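Local coordinates for metallo-beta-lactamase superfamily protein (Thermus thermophilus, PDB 2ZWR), which is a metallo-beta-lactamase superfamily member with a zinc-containing site, probably acting as a hydrolase on a substrate that is not established, at residues Ala131-Asp134 against Gln139-Ser142; Leu108-Arg113 against Gln118-Pro123; Ala55-Val60 against Asp88-Ala93; Phe4-Gly9 against Glu13-Val18. One frame throughout, in Å; residues are numbered along the deposited sequence.

Contact 1: Ala131-Asp134 against Gln139-Ser142; sequences AFYD and QVFS
Phe-132 and Phe-141 form a hydrogen-bonded pair in the antiparallel hairpin 130-134/139-143, at the middle of one sheet of the alpha-beta/beta-alpha metallo-beta-lactamase fold. Backbone bonds come first: Phe-132 N reaches Phe-141 O at 3.0 Å, and Phe-141 N returns to Phe-132 O at 2.9 Å. The next hydrogen-bonded pair, Asp-134 with Gln-139, repeats the exchange, its shorter bond running from Asp-134 N to Gln-139 O (2.8 Å).

Apolar contacts fill the face that carries Tyr-133 and Val-140. The CG2 branch of Val-140 touches the methyl CB of Ala-131 at 3.8 Å, and Tyr-133 meets Val-140 at a slant, with CD1 4.1 Å from CB. On the other face, the Phe-141 ring turns its edge to Phe-132 O, which lies in the ring plane, and stacks on His-181 of strand 179-182.

Polar side chains close the turn end. With CG between the backbone N and the carbonyl carbon (chi1 71°), the extended Gln-139 chain crosses to Asp-134, while its OE1 accepts a bond from His-181 NE2; the amide is thus held at both ends. Asp-134 OD1 takes the turn amide of Gly-137, and OD2 receives Gln-139 NE2 on its anti lone pair at 2.8 Å, almost within the amide plane.

Contact 2: Leu108-Arg113 against Gln118-Pro123; sequences LEEGMR and QVLHLP. With ZN (zinc ion), chain F.
Glu-110 reaches the backbone of His-121 by a two-step path: CG stands opposite the backbone N (chi1 172°), and the chain then folds at chi2 (76°) to bring the carboxylate back over the neighbouring strand. Its OE1 accepts His-121 N at 2.8 Å, the donor standing well above the carboxylate plane and the bond bent to 145° at the hydrogen. The same oxygen forms a salt bridge with Arg-170 of helix 161-171, so one acceptor ties a strand amide to a helix side chain.

The segments lie at the short edge hairpin of strands 113-114 and 117-121, and the loop after strand 106-107 leads into it. A type II turn from Glu-109 to Met-112 shapes the entry, with glycine at its third position. Gly-111 N bonds to Val-119 O at 2.9 Å, and Val-119 N to Met-112 O at 2.8 Å, so both backbone polar groups of Val-119 are engaged by the turn.

The side chain of Val-119 packs against the turn. CG1 lies against the carbonyl oxygen Glu-109 O at 3.3 Å; CG2 touches Met-112 CB at 4.0 Å and meets CD2 of Leu-108, whose side chain lies roughly perpendicular to it. His-121 points its ring away from the turn. There the Pro-123 CD atom sits over one ring face, the NE2 atom bonds to Pro-127 O, and ND1 binds a zinc ion at 2.2 Å.

Contact 3: Ala55-Val60 against Asp88-Ala93; sequences AHFDHV and DLAARA. With ZN (zinc ion), chain C; ZN (zinc ion), chain D.
Phe-57, which packs on Ala-91, is a non-metal position of the HxHxDH motif, the signature of the metallo-beta-lactamase superfamily. Its ring lies broadside to helix 87-93: Ala-91 CA stands over the ring centre at 3.8 Å, a CH-pi contact only 8° off the normal. The Ala-91 methyl sits over the same face, nearer its rim, with Ala-91 CB 3.7 Å from Phe-57 CD2, and Ala-90 CB approaches CD1 obliquely. With chi1 at 73°, CG of Phe-57 lies between the backbone N and the carbonyl carbon, and the ring faces the helix while its neighbours turn inward to the metals.

On that inner side His-56 ND1 binds one zinc ion, and Asp-58 OD2 and His-59 NE2 bind the other. A water bridges the two metals and donates a hydrogen bond to Asp-58 OD1 at 2.7 Å, consistent with the hydrolytic water of related enzymes. His-54, His-125, Asp-144 and His-184 complete the site.

The loop runs from strand 50-51 to helix 63-70. Helix 81-85 covers part of it through Leu-83, which touches Ala-55 and His-56, while Ala-87 of helix 87-93 touches Phe-57 and Val-60, and Ile-98 packs on Ala-91.

Contact 4: Phe4-Gly9 against Glu13-Val18; sequences FPVTLG and ENAYLV
Val-6 and Leu-8 meet the methyl of Ala-15 from successive positions on the same face of their strand in an antiparallel hairpin: Val-6 CG1 lies 3.8 Å from Ala-15 CB, and Leu-8 CD1 3.6 Å from the same atom. CG of Leu-8 stands anti to the carbonyl carbon (chi1 -55°), and from there CD1 meets that methyl. Farther along this face, Leu-8 and Glu-13 run alongside each other. At the far end, the edge of the Phe-4 ring meets Leu-17 O in the ring plane.

The other face carries Pro-5 across from Tyr-16, whose ring is crossed at a slant, with Pro-5 CB 3.6 Å from Tyr-16 CE1. Pro-5 is accommodated because it sits at a non-hydrogen-bonded pair, where no N-H is needed toward the partner strand.

Behind these contacts, six backbone hydrogen bonds set the register. Phe-4 and Leu-17, Val-6 and Ala-15, and Leu-8 and Glu-13 each exchange two, the shortest running from Leu-8 N to Glu-13 O at 2.7 Å. Between them, CA-H groups make close contacts with carbonyls, as from Thr-7 CA to Glu-13 O at 3.2 Å.

Further out, Tyr-16 OH bonds to Pro-182 O, fixing the far end of its ring, and the ring meets Phe-141 and His-181 edge-to-face. Strand 2-8 forms the outer edge of its sheet within the chain, and strand 13-20 lies between it and strand 23-27. Helix 33-43 packs over the Val-6 face, where Leu-36 and Leu-39 touch Val-6 and Thr-43 touches Phe-4 and Leu-17.

Overall arrangement
Along the chain the contacts follow one another without overlap: contact 4, then contact 3, contact 2 and contact 1. Contact 4 belongs to one six-stranded mixed sheet. Contacts 1 and 2 share the other, their centres about 10 Å apart and their neighbouring strands 117-121 and 130-134 joined by backbone pairing. The sheets meet where Phe-141 of contact 1 packs on Tyr-16 and Val-18 of contact 4, about 14 Å between centres. Contact 3 brings the metal-binding loop; its centre is about 17 Å from that of contact 4, yet Glu-13 touches Asp-58 and His-59. One hairpin therefore adjoins both the opposing sheet and the dizinc site, whose ligands come from loops of both halves.

Contact 1: Ala131-Asp134 against Gln139-Ser142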
loop_
_atom_site.group_PDB
_atom_site.type_symbol
_atom_site.label_atom_id
_atom_site.label_comp_id
_atom_site.label_asym_id
_atom_site.label_seq_id
_atom_site.Cartn_x
_atom_site.Cartn_y
_atom_site.Cartn_z
ATOM N N ALA A 131 -2.986 -5.486 -4.336
ATOM C CA ALA A 131 -4.057 -4.905 -3.524
ATOM C C ALA A 131 -4.477 -5.910 -2.470
ATOM O O ALA A 131 -4.434 -7.122 -2.711
ATOM C CB ALA A 131 -5.263 -4.518 -4.386
ATOM N N PHE A 132 -4.873 -5.399 -1.306
ATOM C CA PHE A 132 -5.385 -6.212 -0.218
ATOM C C PHE A 132 -6.883 -6.064 -0.180
ATOM O O PHE A 132 -7.395 -5.003 0.179
ATOM C CB PHE A 132 -4.744 -5.812 1.123
ATOM C CG PHE A 132 -3.253 -5.904 1.109
ATOM C CD1 PHE A 132 -2.626 -7.136 1.248
ATOM C CD2 PHE A 132 -2.472 -4.762 0.921
ATOM C CE1 PHE A 132 -1.243 -7.239 1.213
ATOM C CE2 PHE A 132 -1.091 -4.841 0.892
ATOM C CZ PHE A 132 -0.469 -6.087 1.029
ATOM N N TYR A 133 -7.573 -7.142 -0.550
ATOM C CA TYR A 133 -9.022 -7.127 -0.774
ATOM C C TYR A 133 -9.791 -7.818 0.356
ATOM O O TYR A 133 -9.495 -8.961 0.725
ATOM C CB TYR A 133 -9.367 -7.747 -2.149
ATOM C CG TYR A 133 -10.854 -7.777 -2.468
ATOM C CD1 TYR A 133 -11.652 -6.643 -2.281
ATOM C CD2 TYR A 133 -11.463 -8.936 -2.973
ATOM C CE1 TYR A 133 -13.015 -6.665 -2.556
ATOM C CE2 TYR A 133 -12.832 -8.963 -3.258
ATOM C CZ TYR A 133 -13.596 -7.820 -3.053
ATOM O OH TYR A 133 -14.948 -7.827 -3.329
ATOM N N ASP A 134 -10.772 -7.104 0.899
ATOM C CA ASP A 134 -11.624 -7.608 1.961
ATOM C C ASP A 134 -13.086 -7.642 1.481
ATOM O O ASP A 134 -13.834 -6.677 1.657
ATOM C CB ASP A 134 -11.435 -6.762 3.230
ATOM C CG ASP A 134 -12.562 -6.933 4.242
ATOM O OD1 ASP A 134 -13.108 -8.047 4.383
ATOM O OD2 ASP A 134 -12.900 -5.933 4.902
ATOM N N GLN A 139 -14.150 -3.770 0.852
ATOM C CA GLN A 139 -13.123 -2.735 0.792
ATOM C C GLN A 139 -11.807 -3.251 0.245
ATOM O O GLN A 139 -11.499 -4.442 0.348
ATOM C CB GLN A 139 -12.924 -2.073 2.163
ATOM C CG GLN A 139 -12.239 -2.941 3.211
ATOM C CD GLN A 139 -12.385 -2.370 4.610
ATOM O OE1 GLN A 139 -12.396 -1.153 4.801
ATOM N NE2 GLN A 139 -12.502 -3.248 5.595
ATOM N N VAL A 140 -11.030 -2.341 -0.331
ATOM C CA VAL A 140 -9.768 -2.703 -0.948
ATOM C C VAL A 140 -8.714 -1.640 -0.627
ATOM O O VAL A 140 -8.994 -0.431 -0.640
ATOM C CB VAL A 140 -9.932 -2.964 -2.496
ATOM C CG1 VAL A 140 -10.244 -1.676 -3.264
ATOM C CG2 VAL A 140 -8.702 -3.666 -3.074
ATOM N N PHE A 141 -7.521 -2.108 -0.297
ATOM C CA PHE A 141 -6.365 -1.247 -0.094
ATOM C C PHE A 141 -5.503 -1.469 -1.327
ATOM O O PHE A 141 -4.716 -2.420 -1.402
ATOM C CB PHE A 141 -5.647 -1.624 1.217
ATOM C CG PHE A 141 -6.491 -1.371 2.446
ATOM C CD1 PHE A 141 -6.409 -0.157 3.128
ATOM C CD2 PHE A 141 -7.404 -2.320 2.890
ATOM C CE1 PHE A 141 -7.222 0.098 4.256
ATOM C CE2 PHE A 141 -8.211 -2.084 4.018
ATOM C CZ PHE A 141 -8.122 -0.878 4.695
ATOM N N SER A 142 -5.697 -0.598 -2.309
ATOM C CA SER A 142 -5.213 -0.859 -3.668
ATOM C C SER A 142 -3.988 -0.025 -4.040
ATOM O O SER A 142 -3.639 0.078 -5.214
ATOM C CB SER A 142 -6.351 -0.632 -4.664
ATOM O OG SER A 142 -7.053 0.558 -4.334
#

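Contact 2: Leu108-Arg113 against Gln118-Pro123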
loop_
_atom_site.group_PDB
_atom_site.type_symbol
_atom_site.label_atom_id
_atom_site.label_comp_id
_atom_site.label_asym_id
_atom_site.label_seq_id
_atom_site.Cartn_x
_atom_site.Cartn_y
_atom_site.Cartn_z
ATOM N N LEU A 108 4.441 -12.058 -0.700
ATOM C CA LEU A 108 3.039 -12.019 -1.067
ATOM C C LEU A 108 2.906 -12.687 -2.439
ATOM O O LEU A 108 3.896 -12.821 -3.163
ATOM C CB LEU A 108 2.533 -10.574 -1.115
ATOM C CG LEU A 108 2.487 -9.808 0.216
ATOM C CD1 LEU A 108 2.137 -8.346 -0.028
ATOM C CD2 LEU A 108 1.506 -10.453 1.189
ATOM N N GLU A 109 1.691 -13.105 -2.782
ATOM C CA GLU A 109 1.422 -13.799 -4.036
ATOM C C GLU A 109 -0.052 -13.641 -4.374
ATOM O O GLU A 109 -0.889 -13.599 -3.474
ATOM C CB GLU A 109 1.796 -15.289 -3.905
ATOM C CG GLU A 109 1.443 -16.164 -5.116
ATOM C CD GLU A 109 2.173 -17.502 -5.140
ATOM O OE1 GLU A 109 2.103 -18.223 -4.118
ATOM O OE2 GLU A 109 2.822 -17.807 -6.188
ATOM N N GLU A 110 -0.368 -13.552 -5.664
ATOM C CA GLU A 110 -1.759 -13.607 -6.129
ATOM C C GLU A 110 -2.475 -14.791 -5.468
ATOM O O GLU A 110 -1.954 -15.910 -5.478
ATOM C CB GLU A 110 -1.802 -13.747 -7.655
ATOM C CG GLU A 110 -3.180 -14.012 -8.243
ATOM C CD GLU A 110 -4.046 -12.776 -8.273
ATOM O OE1 GLU A 110 -3.574 -11.744 -8.784
ATOM O OE2 GLU A 110 -5.199 -12.834 -7.791
ATOM N N GLY A 111 -3.641 -14.530 -4.873
ATOM C CA GLY A 111 -4.481 -15.571 -4.280
ATOM C C GLY A 111 -4.229 -15.868 -2.808
ATOM O O GLY A 111 -5.032 -16.553 -2.165
ATOM N N MET A 112 -3.111 -15.373 -2.278
ATOM C CA MET A 112 -2.785 -15.504 -0.850
ATOM C C MET A 112 -3.836 -14.878 0.057
ATOM O O MET A 112 -4.364 -13.806 -0.243
ATOM C CB MET A 112 -1.440 -14.844 -0.553
ATOM C CG MET A 112 -0.890 -15.107 0.839
ATOM S SD MET A 112 0.750 -14.403 0.994
ATOM C CE MET A 112 1.393 -15.395 2.327
ATOM N N ARG A 113 -4.126 -15.557 1.168
ATOM C CA ARG A 113 -4.980 -15.018 2.228
ATOM C C ARG A 113 -4.148 -14.736 3.464
ATOM O O ARG A 113 -3.468 -15.634 3.964
ATOM C CB ARG A 113 -6.085 -16.012 2.609
ATOM C CG ARG A 113 -7.418 -15.784 1.945
ATOM C CD ARG A 113 -7.459 -16.389 0.566
ATOM N NE ARG A 113 -8.812 -16.825 0.221
ATOM N N GLN A 118 -7.555 -10.960 0.771
ATOM C CA GLN A 118 -7.109 -11.730 -0.382
ATOM C C GLN A 118 -6.141 -10.845 -1.170
ATOM O O GLN A 118 -6.440 -9.678 -1.451
ATOM C CB GLN A 118 -8.307 -12.149 -1.239
ATOM C CG GLN A 118 -7.950 -12.817 -2.570
ATOM C CD GLN A 118 -9.175 -13.126 -3.457
ATOM O OE1 GLN A 118 -9.089 -13.950 -4.370
ATOM N NE2 GLN A 118 -10.309 -12.473 -3.186
ATOM N N VAL A 119 -4.981 -11.398 -1.513
ATOM C CA VAL A 119 -3.970 -10.671 -2.272
ATOM C C VAL A 119 -4.257 -10.746 -3.774
ATOM O O VAL A 119 -4.409 -11.831 -4.344
ATOM C CB VAL A 119 -2.540 -11.165 -1.935
ATOM C CG1 VAL A 119 -1.466 -10.468 -2.806
ATOM C CG2 VAL A 119 -2.243 -10.957 -0.452
ATOM N N LEU A 120 -4.364 -9.571 -4.391
ATOM C CA LEU A 120 -4.507 -9.432 -5.834
ATOM C C LEU A 120 -3.202 -8.874 -6.382
ATOM O O LEU A 120 -2.804 -7.771 -6.007
ATOM C CB LEU A 120 -5.648 -8.460 -6.161
ATOM C CG LEU A 120 -7.131 -8.878 -6.161
ATOM C CD1 LEU A 120 -7.453 -9.982 -5.180
ATOM C CD2 LEU A 120 -8.027 -7.672 -5.903
ATOM N N HIS A 121 -2.528 -9.627 -7.245
ATOM C CA HIS A 121 -1.350 -9.111 -7.911
ATOM C C HIS A 121 -1.775 -8.287 -9.114
ATOM O O HIS A 121 -2.280 -8.821 -10.109
ATOM C CB HIS A 121 -0.377 -10.220 -8.334
ATOM C CG HIS A 121 0.887 -9.699 -8.951
ATOM N ND1 HIS A 121 1.359 -10.134 -10.171
ATOM C CD2 HIS A 121 1.764 -8.756 -8.526
ATOM C CE1 HIS A 121 2.480 -9.499 -10.463
ATOM N NE2 HIS A 121 2.748 -8.653 -9.483
ATOM N N LEU A 122 -1.541 -6.981 -9.009
ATOM C CA LEU A 122 -2.027 -6.014 -9.961
ATOM C C LEU A 122 -0.886 -5.089 -10.390
ATOM O O LEU A 122 -0.823 -3.947 -9.950
ATOM C CB LEU A 122 -3.181 -5.208 -9.336
ATOM C CG LEU A 122 -4.454 -5.980 -8.938
ATOM C CD1 LEU A 122 -5.357 -5.157 -8.027
ATOM C CD2 LEU A 122 -5.223 -6.481 -10.181
ATOM N N PRO A 123 0.008 -5.575 -11.278
ATOM C CA PRO A 123 1.208 -4.830 -11.624
ATOM C C PRO A 123 0.881 -3.698 -12.608
ATOM O O PRO A 123 -0.237 -3.607 -13.110
ATOM C CB PRO A 123 2.073 -5.894 -12.326
ATOM C CG PRO A 123 1.075 -6.746 -13.033
ATOM C CD PRO A 123 -0.112 -6.816 -12.078
HETATM ZN ZN ZN F . 0.415 -11.751 -11.236
#

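Contact 3: Ala55-Val60 against Asp88-Ala93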
loop_
_atom_site.group_PDB
_atom_site.type_symbol
_atom_site.label_atom_id
_atom_site.label_comp_id
_atom_site.label_asym_id
_atom_site.label_seq_id
_atom_site.Cartn_x
_atom_site.Cartn_y
_atom_site.Cartn_z
ATOM N N ALA A 55 6.700 -1.150 -3.272
ATOM C CA ALA A 55 7.942 -0.694 -2.625
ATOM C C ALA A 55 8.574 0.569 -3.209
ATOM O O ALA A 55 9.781 0.759 -3.085
ATOM C CB ALA A 55 8.970 -1.814 -2.581
ATOM N N HIS A 56 7.783 1.444 -3.830
ATOM C CA HIS A 56 8.258 2.809 -4.025
ATOM C C HIS A 56 8.603 3.422 -2.662
ATOM O O HIS A 56 7.940 3.137 -1.645
ATOM C CB HIS A 56 7.238 3.668 -4.747
ATOM C CG HIS A 56 7.101 3.332 -6.190
ATOM N ND1 HIS A 56 5.930 3.536 -6.890
ATOM C CD2 HIS A 56 7.977 2.781 -7.065
ATOM C CE1 HIS A 56 6.097 3.139 -8.141
ATOM N NE2 HIS A 56 7.327 2.677 -8.270
ATOM N N PHE A 57 9.644 4.247 -2.654
ATOM C CA PHE A 57 10.187 4.809 -1.418
ATOM C C PHE A 57 9.178 5.553 -0.539
ATOM O O PHE A 57 9.333 5.575 0.690
ATOM C CB PHE A 57 11.433 5.668 -1.694
ATOM C CG PHE A 57 11.151 7.019 -2.345
ATOM C CD1 PHE A 57 11.384 7.205 -3.705
ATOM C CD2 PHE A 57 10.720 8.112 -1.587
ATOM C CE1 PHE A 57 11.156 8.449 -4.322
ATOM C CE2 PHE A 57 10.487 9.367 -2.191
ATOM C CZ PHE A 57 10.707 9.531 -3.561
ATOM N N ASP A 58 8.155 6.158 -1.149
ATOM C CA ASP A 58 7.132 6.878 -0.376
ATOM C C ASP A 58 6.193 5.945 0.391
ATOM O O ASP A 58 5.368 6.405 1.185
ATOM C CB ASP A 58 6.351 7.880 -1.255
ATOM C CG ASP A 58 5.678 7.223 -2.458
ATOM O OD1 ASP A 58 6.335 6.452 -3.186
ATOM O OD2 ASP A 58 4.482 7.481 -2.679
ATOM N N HIS A 59 6.333 4.638 0.175
ATOM C CA HIS A 59 5.505 3.649 0.863
ATOM C C HIS A 59 6.274 2.848 1.916
ATOM O O HIS A 59 5.671 2.096 2.686
ATOM C CB HIS A 59 4.806 2.731 -0.161
ATOM C CG HIS A 59 3.784 3.450 -0.992
ATOM N ND1 HIS A 59 2.426 3.329 -0.780
ATOM C CD2 HIS A 59 3.928 4.346 -1.995
ATOM C CE1 HIS A 59 1.778 4.108 -1.625
ATOM N NE2 HIS A 59 2.666 4.745 -2.367
ATOM N N VAL A 60 7.598 3.022 1.964
ATOM C CA VAL A 60 8.467 2.162 2.804
ATOM C C VAL A 60 9.453 2.923 3.712
ATOM O O VAL A 60 10.259 2.306 4.421
ATOM C CB VAL A 60 9.251 1.109 1.944
ATOM C CG1 VAL A 60 8.288 0.207 1.142
ATOM C CG2 VAL A 60 10.259 1.803 1.009
ATOM N N ASP A 88 16.009 3.670 -0.492
ATOM C CA ASP A 88 16.691 4.799 0.123
ATOM C C ASP A 88 17.522 5.565 -0.911
ATOM O O ASP A 88 17.621 6.780 -0.838
ATOM C CB ASP A 88 17.557 4.341 1.304
ATOM C CG ASP A 88 18.631 3.332 0.896
ATOM O OD1 ASP A 88 18.347 2.431 0.078
ATOM O OD2 ASP A 88 19.765 3.436 1.396
ATOM N N LEU A 89 18.091 4.844 -1.878
ATOM C CA LEU A 89 18.822 5.454 -2.999
ATOM C C LEU A 89 17.897 6.254 -3.901
ATOM O O LEU A 89 18.246 7.352 -4.336
ATOM C CB LEU A 89 19.549 4.387 -3.827
ATOM C CG LEU A 89 20.562 3.478 -3.126
ATOM C CD1 LEU A 89 21.134 2.484 -4.137
ATOM C CD2 LEU A 89 21.686 4.296 -2.501
ATOM N N ALA A 90 16.713 5.712 -4.181
ATOM C CA ALA A 90 15.732 6.426 -4.992
ATOM C C ALA A 90 15.276 7.697 -4.276
ATOM O O ALA A 90 15.214 8.766 -4.887
ATOM C CB ALA A 90 14.534 5.526 -5.335
ATOM N N ALA A 91 14.965 7.594 -2.982
ATOM C CA ALA A 91 14.620 8.781 -2.204
ATOM C C ALA A 91 15.765 9.809 -2.265
ATOM O O ALA A 91 15.525 11.007 -2.464
ATOM C CB ALA A 91 14.307 8.411 -0.769
ATOM N N ARG A 92 16.997 9.316 -2.131
ATOM C CA ARG A 92 18.201 10.156 -2.091
ATOM C C ARG A 92 18.403 10.994 -3.349
ATOM O O ARG A 92 18.920 12.109 -3.272
ATOM C CB ARG A 92 19.445 9.299 -1.826
ATOM C CG ARG A 92 20.745 10.088 -1.620
ATOM C CD ARG A 92 21.925 9.143 -1.416
ATOM N NE ARG A 92 21.704 8.279 -0.258
ATOM C CZ ARG A 92 22.406 7.187 0.031
ATOM N NH1 ARG A 92 23.405 6.797 -0.753
ATOM N NH2 ARG A 92 22.102 6.483 1.118
ATOM N N ALA A 93 17.991 10.450 -4.493
ATOM C CA ALA A 93 18.079 11.121 -5.801
ATOM C C ALA A 93 17.155 12.328 -5.888
ATOM O O ALA A 93 17.436 13.279 -6.611
ATOM C CB ALA A 93 17.748 10.139 -6.919
HETATM ZN ZN ZN C . 2.872 6.265 -3.820
HETATM ZN ZN ZN D . 4.024 4.168 -6.094
HETATM O O HOH W 1 4.348 5.881 -4.969
#

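Contact 4: Phe4-Gly9 against Glu13-Val18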
loop_
_atom_site.group_PDB
_atom_site.type_symbol
_atom_site.label_atom_id
_atom_site.label_comp_id
_atom_site.label_asym_id
_atom_site.label_seq_id
_atom_site.Cartn_x
_atom_site.Cartn_y
_atom_site.Cartn_z
ATOM N N PHE A 4 -7.786 3.044 10.250
ATOM C CA PHE A 4 -7.210 4.334 10.617
ATOM C C PHE A 4 -6.155 4.808 9.609
ATOM O O PHE A 4 -4.999 4.349 9.636
ATOM C CB PHE A 4 -6.651 4.293 12.044
ATOM C CG PHE A 4 -7.683 3.961 13.083
ATOM C CD1 PHE A 4 -8.418 4.965 13.695
ATOM C CD2 PHE A 4 -7.932 2.640 13.441
ATOM C CE1 PHE A 4 -9.378 4.655 14.659
ATOM C CE2 PHE A 4 -8.896 2.324 14.401
ATOM C CZ PHE A 4 -9.615 3.333 15.003
ATOM N N PRO A 5 -6.560 5.723 8.703
ATOM C CA PRO A 5 -5.661 6.274 7.696
ATOM C C PRO A 5 -4.808 7.383 8.275
ATOM O O PRO A 5 -5.257 8.119 9.162
ATOM C CB PRO A 5 -6.616 6.868 6.645
ATOM C CG PRO A 5 -8.019 6.527 7.121
ATOM C CD PRO A 5 -7.917 6.280 8.575
ATOM N N VAL A 6 -3.592 7.511 7.765
ATOM C CA VAL A 6 -2.741 8.646 8.113
ATOM C C VAL A 6 -1.881 9.025 6.908
ATOM O O VAL A 6 -1.307 8.157 6.240
ATOM C CB VAL A 6 -1.900 8.376 9.392
ATOM C CG1 VAL A 6 -0.975 7.151 9.213
ATOM C CG2 VAL A 6 -1.122 9.647 9.827
ATOM N N THR A 7 -1.833 10.316 6.606
ATOM C CA THR A 7 -1.061 10.806 5.472
ATOM C C THR A 7 0.357 11.149 5.926
ATOM O O THR A 7 0.543 11.800 6.956
ATOM C CB THR A 7 -1.766 11.989 4.792
ATOM O OG1 THR A 7 -3.073 11.565 4.405
ATOM C CG2 THR A 7 -1.014 12.464 3.545
ATOM N N LEU A 8 1.347 10.698 5.154
ATOM C CA LEU A 8 2.742 10.712 5.586
ATOM C C LEU A 8 3.696 11.204 4.517
ATOM O O LEU A 8 3.563 10.849 3.346
ATOM C CB LEU A 8 3.177 9.304 6.031
ATOM C CG LEU A 8 2.370 8.571 7.115
ATOM C CD1 LEU A 8 2.820 7.136 7.181
ATOM C CD2 LEU A 8 2.509 9.257 8.485
ATOM N N GLY A 9 4.658 12.027 4.932
ATOM C CA GLY A 9 5.795 12.397 4.088
ATOM C C GLY A 9 5.506 13.486 3.077
ATOM O O GLY A 9 4.346 13.830 2.870
ATOM N N GLU A 13 1.627 10.356 1.223
ATOM C CA GLU A 13 1.243 8.978 1.004
ATOM C C GLU A 13 0.335 8.541 2.149
ATOM O O GLU A 13 0.518 9.001 3.281
ATOM C CB GLU A 13 2.511 8.112 0.922
ATOM C CG GLU A 13 2.292 6.597 0.836
ATOM C CD GLU A 13 2.350 5.901 2.196
ATOM O OE1 GLU A 13 2.664 6.557 3.210
ATOM O OE2 GLU A 13 2.065 4.690 2.255
ATOM N N ASN A 14 -0.638 7.672 1.860
ATOM C CA ASN A 14 -1.552 7.157 2.893
ATOM C C ASN A 14 -1.158 5.777 3.456
ATOM O O ASN A 14 -1.151 4.764 2.723
ATOM C CB ASN A 14 -3.008 7.075 2.381
ATOM C CG ASN A 14 -3.524 8.389 1.780
ATOM O OD1 ASN A 14 -4.279 8.367 0.802
ATOM N ND2 ASN A 14 -3.141 9.524 2.365
ATOM N N ALA A 15 -0.860 5.749 4.757
ATOM C CA ALA A 15 -0.726 4.510 5.520
ATOM C C ALA A 15 -2.071 4.134 6.142
ATOM O O ALA A 15 -2.908 5.001 6.379
ATOM C CB ALA A 15 0.326 4.660 6.618
ATOM N N TYR A 16 -2.276 2.848 6.404
ATOM C CA TYR A 16 -3.514 2.391 7.021
ATOM C C TYR A 16 -3.199 1.436 8.149
ATOM O O TYR A 16 -2.560 0.402 7.930
ATOM C CB TYR A 16 -4.462 1.731 5.988
ATOM C CG TYR A 16 -4.900 2.683 4.882
ATOM C CD1 TYR A 16 -6.019 3.508 5.040
ATOM C CD2 TYR A 16 -4.172 2.784 3.697
ATOM C CE1 TYR A 16 -6.406 4.412 4.033
ATOM C CE2 TYR A 16 -4.553 3.684 2.689
ATOM C CZ TYR A 16 -5.670 4.491 2.868
ATOM O OH TYR A 16 -6.047 5.370 1.871
ATOM N N LEU A 17 -3.617 1.812 9.355
ATOM C CA LEU A 17 -3.604 0.929 10.509
ATOM C C LEU A 17 -4.984 0.290 10.585
ATOM O O LEU A 17 -5.986 0.965 10.780
ATOM C CB LEU A 17 -3.266 1.700 11.789
ATOM C CG LEU A 17 -3.229 0.918 13.111
ATOM C CD1 LEU A 17 -2.143 -0.174 13.125
ATOM C CD2 LEU A 17 -3.076 1.878 14.316
ATOM N N VAL A 18 -5.026 -1.018 10.394
ATOM C CA VAL A 18 -6.283 -1.726 10.190
ATOM C C VAL A 18 -6.407 -2.820 11.239
ATOM O O VAL A 18 -5.505 -3.651 11.386
ATOM C CB VAL A 18 -6.350 -2.380 8.773
ATOM C CG1 VAL A 18 -7.690 -3.084 8.558
ATOM C CG2 VAL A 18 -6.082 -1.339 7.672
#